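PDB 3JQ0: SusD superfamily protein from Bacteroides vulgatus ATCC 8482, which probably binds glycans or other nutrients at the bacterial outer membrane, as expected of a SusD-family protein, although its own ligand is not established. Local coordinates for residues R301-R310 / D413-M423. Sequence-based numbering, arbitrary orientation.
Sequences RREFYFKGFR and DPEFYTDNKWM. With SO4 (sulfate ion), chain I.
Lys307 reaches the C-terminal end of helix 414-417, where its NZ donates to Thr418 O (2.8 Å), nearly in line with that carbonyl. The same NZ donates to Phe416 O (2.9 Å) from above the carbonyl plane. Two backbone acceptors, one in the helix and one just past it, thus share one ammonium, whose charge this short helix's end would probably favour. The Lys307 carbonyl is satisfied in turn: Asn420 ND2 meets Lys307 O on a lone pair at 2.9 Å, with an N-H...O angle of 142°. That bond joins the loop after strand 299-300 to the segment carrying helix 414-417, both within the SusD-family region; Asn420 OD1 accepts from Trp422 N within its own segment, an Asx turn. At the helix's other end Asp413 is the N-cap, OD2 accepting from Phe416 N. Arg310 makes a CH-pi contact, CD 3.6 Å from the Phe416 ring centroid and 11° off the normal. Its NE donates to O3 and NH2 to O2 of a sulfate probably from the crystallisation liquor, while NH1 pairs with Asp411. Phe304 and Trp422 form an edge-to-face pair, the Phe304 edge over the five-membered ring, planes 73° apart; Trp422 NE1 donates to Asp39 O. With an alanine in place of Trp422, Phe304 would probably lose the ring it packs on, and Asp39 O this donor. One water donates to Glu303 OE2 and Asp419 O and accepts from Lys421 N.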
ATOM      1  N   ARG A 301      -2.395  14.485   9.529  1.00  6.70           N
ATOM      2  CA  ARG A 301      -2.292  15.310  10.734  0.55  6.32           C
ATOM      3  C   ARG A 301      -1.412  16.521  10.411  1.00  7.06           C
ATOM      4  O   ARG A 301      -0.295  16.381   9.894  1.00  6.94           O
ATOM      5  CB  ARG A 301      -1.637  14.505  11.856  0.55  6.87           C
ATOM      6  CG  ARG A 301      -2.500  13.398  12.409  0.55  7.33           C
ATOM      7  CD  ARG A 301      -3.644  13.921  13.294  0.55  9.57           C
ATOM      8  NE  ARG A 301      -4.318  12.862  14.029  0.55  9.81           N
ATOM      9  CZ  ARG A 301      -5.272  13.078  14.935  0.55  9.14           C
ATOM     10  NH1 ARG A 301      -5.713  14.288  15.158  0.55 10.11           N
ATOM     11  NH2 ARG A 301      -5.812  12.056  15.597  0.55 11.62           N
ATOM     12  N   ARG A 302      -1.885  17.699  10.777  1.00  6.87           N
ATOM     13  CA  ARG A 302      -1.153  18.937  10.466  1.00  7.81           C
ATOM     14  C   ARG A 302       0.255  18.919  11.075  1.00  7.23           C
ATOM     15  O   ARG A 302       1.232  19.337  10.454  1.00  8.35           O
ATOM     16  CB  ARG A 302      -1.952  20.135  10.939  1.00  7.29           C
ATOM     17  CG  ARG A 302      -3.247  20.340  10.191  1.00  7.67           C
ATOM     18  CD  ARG A 302      -4.142  21.326  10.867  1.00  8.54           C
ATOM     19  NE  ARG A 302      -4.553  20.824  12.152  1.00 10.03           N
ATOM     20  CZ  ARG A 302      -5.100  21.554  13.095  1.00 11.64           C
ATOM     21  NH1 ARG A 302      -5.344  22.848  12.872  1.00 13.75           N
ATOM     22  NH2 ARG A 302      -5.430  21.014  14.255  1.00 15.25           N
ATOM     23  N   GLU A 303       0.375  18.410  12.293  1.00  8.10           N
ATOM     24  CA  GLU A 303       1.622  18.339  13.024  0.51  8.71           C
ATOM     25  C   GLU A 303       2.642  17.418  12.325  1.00  8.69           C
ATOM     26  O   GLU A 303       3.854  17.577  12.456  1.00 10.06           O
ATOM     27  CB  GLU A 303       1.264  17.833  14.447  0.51  9.14           C
ATOM     28  CG  GLU A 303       2.420  17.724  15.430  0.51 12.28           C
ATOM     29  CD  GLU A 303       2.078  17.026  16.764  0.51 14.38           C
ATOM     30  OE1 GLU A 303       0.912  16.621  17.018  0.51 14.92           O
ATOM     31  OE2 GLU A 303       3.021  16.827  17.551  0.51 16.39           O
ATOM     32  N   PHE A 304       2.145  16.426  11.602  1.00  7.24           N
ATOM     33  CA  PHE A 304       3.021  15.446  10.983  1.00  7.67           C
ATOM     34  C   PHE A 304       3.947  16.062   9.958  1.00  7.38           C
ATOM     35  O   PHE A 304       5.067  15.579   9.784  1.00  8.46           O
ATOM     36  CB  PHE A 304       2.200  14.323  10.362  1.00  7.99           C
ATOM     37  CG  PHE A 304       3.032  13.241   9.748  1.00  8.27           C
ATOM     38  CD1 PHE A 304       3.646  12.285  10.522  1.00  9.80           C
ATOM     39  CD2 PHE A 304       3.254  13.222   8.369  1.00  9.43           C
ATOM     40  CE1 PHE A 304       4.466  11.310   9.937  1.00 10.80           C
ATOM     41  CE2 PHE A 304       4.076  12.232   7.794  1.00 10.57           C
ATOM     42  CZ  PHE A 304       4.630  11.275   8.600  1.00  9.91           C
ATOM     43  N   TYR A 305       3.511  17.137   9.294  1.00  7.87           N
ATOM     44  CA  TYR A 305       4.327  17.725   8.253  1.00  7.90           C
ATOM     45  C   TYR A 305       5.709  18.090   8.758  1.00  7.41           C
ATOM     46  O   TYR A 305       6.669  17.944   8.016  1.00  8.09           O
ATOM     47  CB  TYR A 305       3.644  18.955   7.614  1.00  7.58           C
ATOM     48  CG  TYR A 305       4.431  19.556   6.480  1.00  7.81           C
ATOM     49  CD1 TYR A 305       4.322  19.050   5.202  1.00  7.73           C
ATOM     50  CD2 TYR A 305       5.351  20.572   6.708  1.00  8.10           C
ATOM     51  CE1 TYR A 305       5.066  19.553   4.157  1.00  8.31           C
ATOM     52  CE2 TYR A 305       6.115  21.070   5.660  1.00  8.09           C
ATOM     53  CZ  TYR A 305       5.993  20.546   4.400  1.00  8.66           C
ATOM     54  OH  TYR A 305       6.752  21.008   3.384  1.00  9.85           O
ATOM     55  N   PHE A 306       5.817  18.556  10.009  1.00  8.15           N
ATOM     56  CA  PHE A 306       7.098  18.954  10.579  1.00  9.01           C
ATOM     57  C   PHE A 306       7.764  17.901  11.447  1.00  8.08           C
ATOM     58  O   PHE A 306       8.845  18.164  11.966  1.00  9.47           O
ATOM     59  CB  PHE A 306       6.960  20.315  11.295  1.00 10.26           C
ATOM     60  CG  PHE A 306       6.570  21.447  10.389  1.00  9.97           C
ATOM     61  CD1 PHE A 306       7.511  22.005   9.559  1.00 11.22           C
ATOM     62  CD2 PHE A 306       5.256  21.904  10.340  1.00 11.91           C
ATOM     63  CE1 PHE A 306       7.178  23.035   8.688  1.00 13.83           C
ATOM     64  CE2 PHE A 306       4.916  22.942   9.471  1.00 12.80           C
ATOM     65  CZ  PHE A 306       5.869  23.510   8.674  1.00 13.56           C
ATOM     66  N   LYS A 307       7.147  16.741  11.575  1.00  7.85           N
ATOM     67  CA  LYS A 307       7.692  15.654  12.372  1.00  8.36           C
ATOM     68  C   LYS A 307       7.875  14.344  11.597  1.00  8.50           C
ATOM     69  O   LYS A 307       8.212  13.322  12.156  1.00 10.88           O
ATOM     70  CB  LYS A 307       6.860  15.423  13.634  1.00  9.39           C
ATOM     71  CG  LYS A 307       6.976  16.552  14.674  1.00 10.86           C
ATOM     72  CD  LYS A 307       8.383  16.524  15.332  1.00 14.25           C
ATOM     73  CE  LYS A 307       8.561  17.396  16.534  1.00 15.17           C
ATOM     74  NZ  LYS A 307       9.963  17.471  16.950  1.00 14.83           N
ATOM     75  N   GLY A 308       7.699  14.372  10.281  1.00  8.38           N
ATOM     76  CA  GLY A 308       7.763  13.175   9.457  1.00  7.66           C
ATOM     77  C   GLY A 308       9.142  12.870   8.902  1.00  6.54           C
ATOM     78  O   GLY A 308       9.517  11.707   8.754  1.00  7.38           O
ATOM     79  N   PHE A 309       9.872  13.942   8.519  1.00  6.91           N
ATOM     80  CA  PHE A 309      11.061  13.830   7.644  1.00  6.91           C
ATOM     81  C   PHE A 309      12.136  14.770   8.114  1.00  6.68           C
ATOM     82  O   PHE A 309      11.866  15.922   8.488  1.00  7.67           O
ATOM     83  CB  PHE A 309      10.668  14.220   6.202  1.00  7.25           C
ATOM     84  CG  PHE A 309       9.587  13.364   5.618  1.00  6.13           C
ATOM     85  CD1 PHE A 309       8.271  13.733   5.807  1.00  7.45           C
ATOM     86  CD2 PHE A 309       9.873  12.247   4.858  1.00  6.89           C
ATOM     87  CE1 PHE A 309       7.220  12.972   5.258  1.00  7.70           C
ATOM     88  CE2 PHE A 309       8.834  11.485   4.312  1.00  7.25           C
ATOM     89  CZ  PHE A 309       7.539  11.848   4.522  1.00  7.25           C
ATOM     90  N   ARG A 310      13.361  14.308   8.035  1.00  7.41           N
ATOM     91  CA  ARG A 310      14.508  15.166   8.255  1.00  7.07           C
ATOM     92  C   ARG A 310      14.698  16.110   7.083  1.00  8.01           C
ATOM     93  O   ARG A 310      14.316  15.831   5.940  1.00  8.09           O
ATOM     94  CB  ARG A 310      15.791  14.335   8.434  1.00  8.19           C
ATOM     95  CG  ARG A 310      15.737  13.269   9.528  1.00  7.39           C
ATOM     96  CD  ARG A 310      15.427  13.841  10.926  1.00  8.29           C
ATOM     97  NE  ARG A 310      16.312  14.942  11.318  1.00  8.89           N
ATOM     98  CZ  ARG A 310      17.575  14.794  11.726  1.00  9.44           C
ATOM     99  NH1 ARG A 310      18.074  13.603  11.952  1.00  9.48           N
ATOM    100  NH2 ARG A 310      18.311  15.860  11.975  1.00 10.83           N
ATOM    101  N   ASP A 413      18.613  12.660  15.979  1.00  9.43           N
ATOM    102  CA  ASP A 413      18.591  14.050  16.448  1.00 10.07           C
ATOM    103  C   ASP A 413      17.570  14.270  17.560  1.00 10.59           C
ATOM    104  O   ASP A 413      16.355  14.129  17.372  1.00 10.50           O
ATOM    105  CB  ASP A 413      18.244  14.996  15.320  1.00 10.33           C
ATOM    106  CG  ASP A 413      18.262  16.426  15.775  1.00 11.29           C
ATOM    107  OD1 ASP A 413      19.374  16.890  16.110  1.00 14.87           O
ATOM    108  OD2 ASP A 413      17.207  17.050  15.871  1.00 12.25           O
ATOM    109  N   PRO A 414      18.035  14.676  18.760  1.00 11.58           N
ATOM    110  CA  PRO A 414      17.104  14.791  19.889  1.00 12.41           C
ATOM    111  C   PRO A 414      15.936  15.733  19.672  1.00 11.85           C
ATOM    112  O   PRO A 414      14.784  15.380  19.991  1.00 12.30           O
ATOM    113  CB  PRO A 414      18.006  15.231  21.040  1.00 13.41           C
ATOM    114  CG  PRO A 414      19.296  14.561  20.742  1.00 15.39           C
ATOM    115  CD  PRO A 414      19.429  14.592  19.234  1.00 12.03           C
ATOM    116  N   GLU A 415      16.182  16.894  19.100  1.00 12.36           N
ATOM    117  CA  GLU A 415      15.098  17.860  18.903  1.00 13.25           C
ATOM    118  C   GLU A 415      14.031  17.284  17.947  1.00 11.49           C
ATOM    119  O   GLU A 415      12.822  17.403  18.199  1.00 12.53           O
ATOM    120  CB  GLU A 415      15.607  19.210  18.357  1.00 14.73           C
ATOM    121  CG  GLU A 415      14.495  20.218  18.197  1.00 19.05           C
ATOM    122  CD  GLU A 415      14.959  21.566  17.701  1.00 27.46           C
ATOM    123  OE1 GLU A 415      16.189  21.815  17.707  1.00 31.83           O
ATOM    124  OE2 GLU A 415      14.060  22.375  17.313  1.00 30.43           O
ATOM    125  N   PHE A 416      14.458  16.696  16.826  1.00 11.00           N
ATOM    126  CA  PHE A 416      13.504  16.215  15.861  1.00 10.11           C
ATOM    127  C   PHE A 416      12.614  15.114  16.494  1.00  9.30           C
ATOM    128  O   PHE A 416      11.397  15.039  16.214  1.00  9.80           O
ATOM    129  CB  PHE A 416      14.246  15.644  14.656  1.00 10.48           C
ATOM    130  CG  PHE A 416      13.292  15.139  13.614  1.00  9.34           C
ATOM    131  CD1 PHE A 416      12.721  15.996  12.678  1.00  9.76           C
ATOM    132  CD2 PHE A 416      12.933  13.789  13.615  1.00  8.54           C
ATOM    133  CE1 PHE A 416      11.800  15.524  11.765  1.00 10.80           C
ATOM    134  CE2 PHE A 416      11.987  13.348  12.692  1.00  9.07           C
ATOM    135  CZ  PHE A 416      11.448  14.189  11.759  1.00 10.44           C
ATOM    136  N   TYR A 417      13.208  14.203  17.263  1.00  9.02           N
ATOM    137  CA  TYR A 417      12.498  13.096  17.828  1.00  8.98           C
ATOM    138  C   TYR A 417      11.740  13.393  19.109  1.00 10.46           C
ATOM    139  O   TYR A 417      10.974  12.565  19.590  1.00 11.67           O
ATOM    140  CB  TYR A 417      13.392  11.837  17.951  1.00  9.23           C
ATOM    141  CG  TYR A 417      13.783  11.345  16.550  1.00  8.96           C
ATOM    142  CD1 TYR A 417      12.861  10.683  15.721  1.00  8.15           C
ATOM    143  CD2 TYR A 417      15.034  11.606  16.019  1.00  8.62           C
ATOM    144  CE1 TYR A 417      13.183  10.334  14.450  1.00  8.12           C
ATOM    145  CE2 TYR A 417      15.356  11.251  14.716  1.00  8.52           C
ATOM    146  CZ  TYR A 417      14.396  10.625  13.929  1.00  7.63           C
ATOM    147  OH  TYR A 417      14.675  10.311  12.602  1.00  7.82           O
ATOM    148  N   THR A 418      11.963  14.556  19.681  1.00 11.81           N
ATOM    149  CA  THR A 418      11.167  15.036  20.822  1.00 13.18           C
ATOM    150  C   THR A 418       9.747  15.362  20.380  1.00 13.24           C
ATOM    151  O   THR A 418       9.531  15.957  19.324  1.00 15.12           O
ATOM    152  CB  THR A 418      11.852  16.249  21.467  1.00 14.30           C
ATOM    153  OG1 THR A 418      13.084  15.808  22.028  1.00 16.77           O
ATOM    154  CG2 THR A 418      10.990  16.849  22.582  1.00 15.46           C
ATOM    155  N   ASP A 419       8.774  14.952  21.198  1.00 15.58           N
ATOM    156  CA  ASP A 419       7.358  15.210  20.911  1.00 17.25           C
ATOM    157  C   ASP A 419       6.997  14.715  19.516  1.00 15.10           C
ATOM    158  O   ASP A 419       6.323  15.412  18.743  1.00 16.99           O
ATOM    159  CB  ASP A 419       7.009  16.701  21.076  1.00 20.06           C
ATOM    160  CG  ASP A 419       7.195  17.200  22.495  1.00 25.49           C
ATOM    161  OD1 ASP A 419       6.929  16.434  23.439  1.00 29.76           O
ATOM    162  OD2 ASP A 419       7.617  18.367  22.657  1.00 34.19           O
ATOM    163  N   ASN A 420       7.500  13.509  19.188  1.00 12.27           N
ATOM    164  CA  ASN A 420       7.287  12.931  17.876  1.00  9.66           C
ATOM    165  C   ASN A 420       6.616  11.595  18.055  1.00  9.21           C
ATOM    166  O   ASN A 420       7.274  10.586  18.305  1.00 10.21           O
ATOM    167  CB  ASN A 420       8.577  12.795  17.115  1.00  9.80           C
ATOM    168  CG  ASN A 420       8.380  12.410  15.688  1.00  8.49           C
ATOM    169  OD1 ASN A 420       7.380  11.769  15.345  1.00  8.68           O
ATOM    170  ND2 ASN A 420       9.293  12.848  14.803  1.00  8.68           N
ATOM    171  N   LYS A 421       5.284  11.586  17.988  1.00  9.17           N
ATOM    172  CA  LYS A 421       4.553  10.358  18.304  0.51  9.35           C
ATOM    173  C   LYS A 421       4.593   9.336  17.179  1.00  8.04           C
ATOM    174  O   LYS A 421       4.126   8.213  17.380  1.00  8.75           O
ATOM    175  CB  LYS A 421       3.101  10.621  18.698  0.51  9.97           C
ATOM    176  CG  LYS A 421       2.215  10.999  17.518  0.51 10.90           C
ATOM    177  CD  LYS A 421       0.724  10.849  17.850  0.51 13.48           C
ATOM    178  CE  LYS A 421      -0.172  10.868  16.602  0.51 13.80           C
ATOM    179  NZ  LYS A 421      -1.612  10.700  17.010  0.51 14.71           N
ATOM    180  N   TRP A 422       5.104   9.707  16.013  1.00  7.44           N
ATOM    181  CA  TRP A 422       5.093   8.846  14.846  1.00  7.41           C
ATOM    182  C   TRP A 422       6.293   7.903  14.684  1.00  7.39           C
ATOM    183  O   TRP A 422       6.237   6.986  13.894  1.00  7.74           O
ATOM    184  CB  TRP A 422       4.933   9.695  13.561  1.00  7.25           C
ATOM    185  CG  TRP A 422       3.622  10.397  13.513  1.00  7.56           C
ATOM    186  CD1 TRP A 422       2.451   9.908  13.040  1.00  7.08           C
ATOM    187  CD2 TRP A 422       3.327  11.710  13.978  1.00  6.96           C
ATOM    188  NE1 TRP A 422       1.444  10.830  13.179  1.00  7.96           N
ATOM    189  CE2 TRP A 422       1.959  11.964  13.749  1.00  7.85           C
ATOM    190  CE3 TRP A 422       4.109  12.739  14.523  1.00  8.82           C
ATOM    191  CZ2 TRP A 422       1.351  13.150  14.115  1.00  9.02           C
ATOM    192  CZ3 TRP A 422       3.524  13.902  14.858  1.00  9.97           C
ATOM    193  CH2 TRP A 422       2.150  14.113  14.650  1.00  9.62           C
HETATM  194  N   MSE A 423       7.401   8.193  15.355  1.00  7.49           N
HETATM  195  CA  MSE A 423       8.650   7.496  15.068  1.00  7.87           C
HETATM  196  C   MSE A 423       9.666   7.799  16.136  1.00  8.53           C
HETATM  197  O   MSE A 423       9.535   8.744  16.924  1.00 10.37           O
HETATM  198  CB  MSE A 423       9.177   7.935  13.694  1.00  8.15           C
HETATM  199  CG  MSE A 423       9.500   9.412  13.621  1.00  8.33           C
HETATM  200 SE   MSE A 423       9.850  10.026  11.822  1.00  7.87          SE
HETATM  201  CE  MSE A 423       7.991  10.096  11.345  1.00 12.43           C
TER
HETATM  202  S   SO4 I   8      16.136  18.699  10.977  0.50 11.99           S
HETATM  203  O1  SO4 I   8      14.840  19.226  11.478  0.50 17.74           O
HETATM  204  O2  SO4 I   8      17.136  18.510  12.023  0.50 10.52           O
HETATM  205  O3  SO4 I   8      15.709  17.535  10.286  0.50  9.40           O
HETATM  206  O4  SO4 I   8      16.623  19.815  10.202  0.50 17.80           O
HETATM  207  O   HOH W   1       3.744  14.093  18.393  1.00 16.33           O
HETATM  208  O   HOH W   2      20.466  12.887  13.481  1.00  9.98           O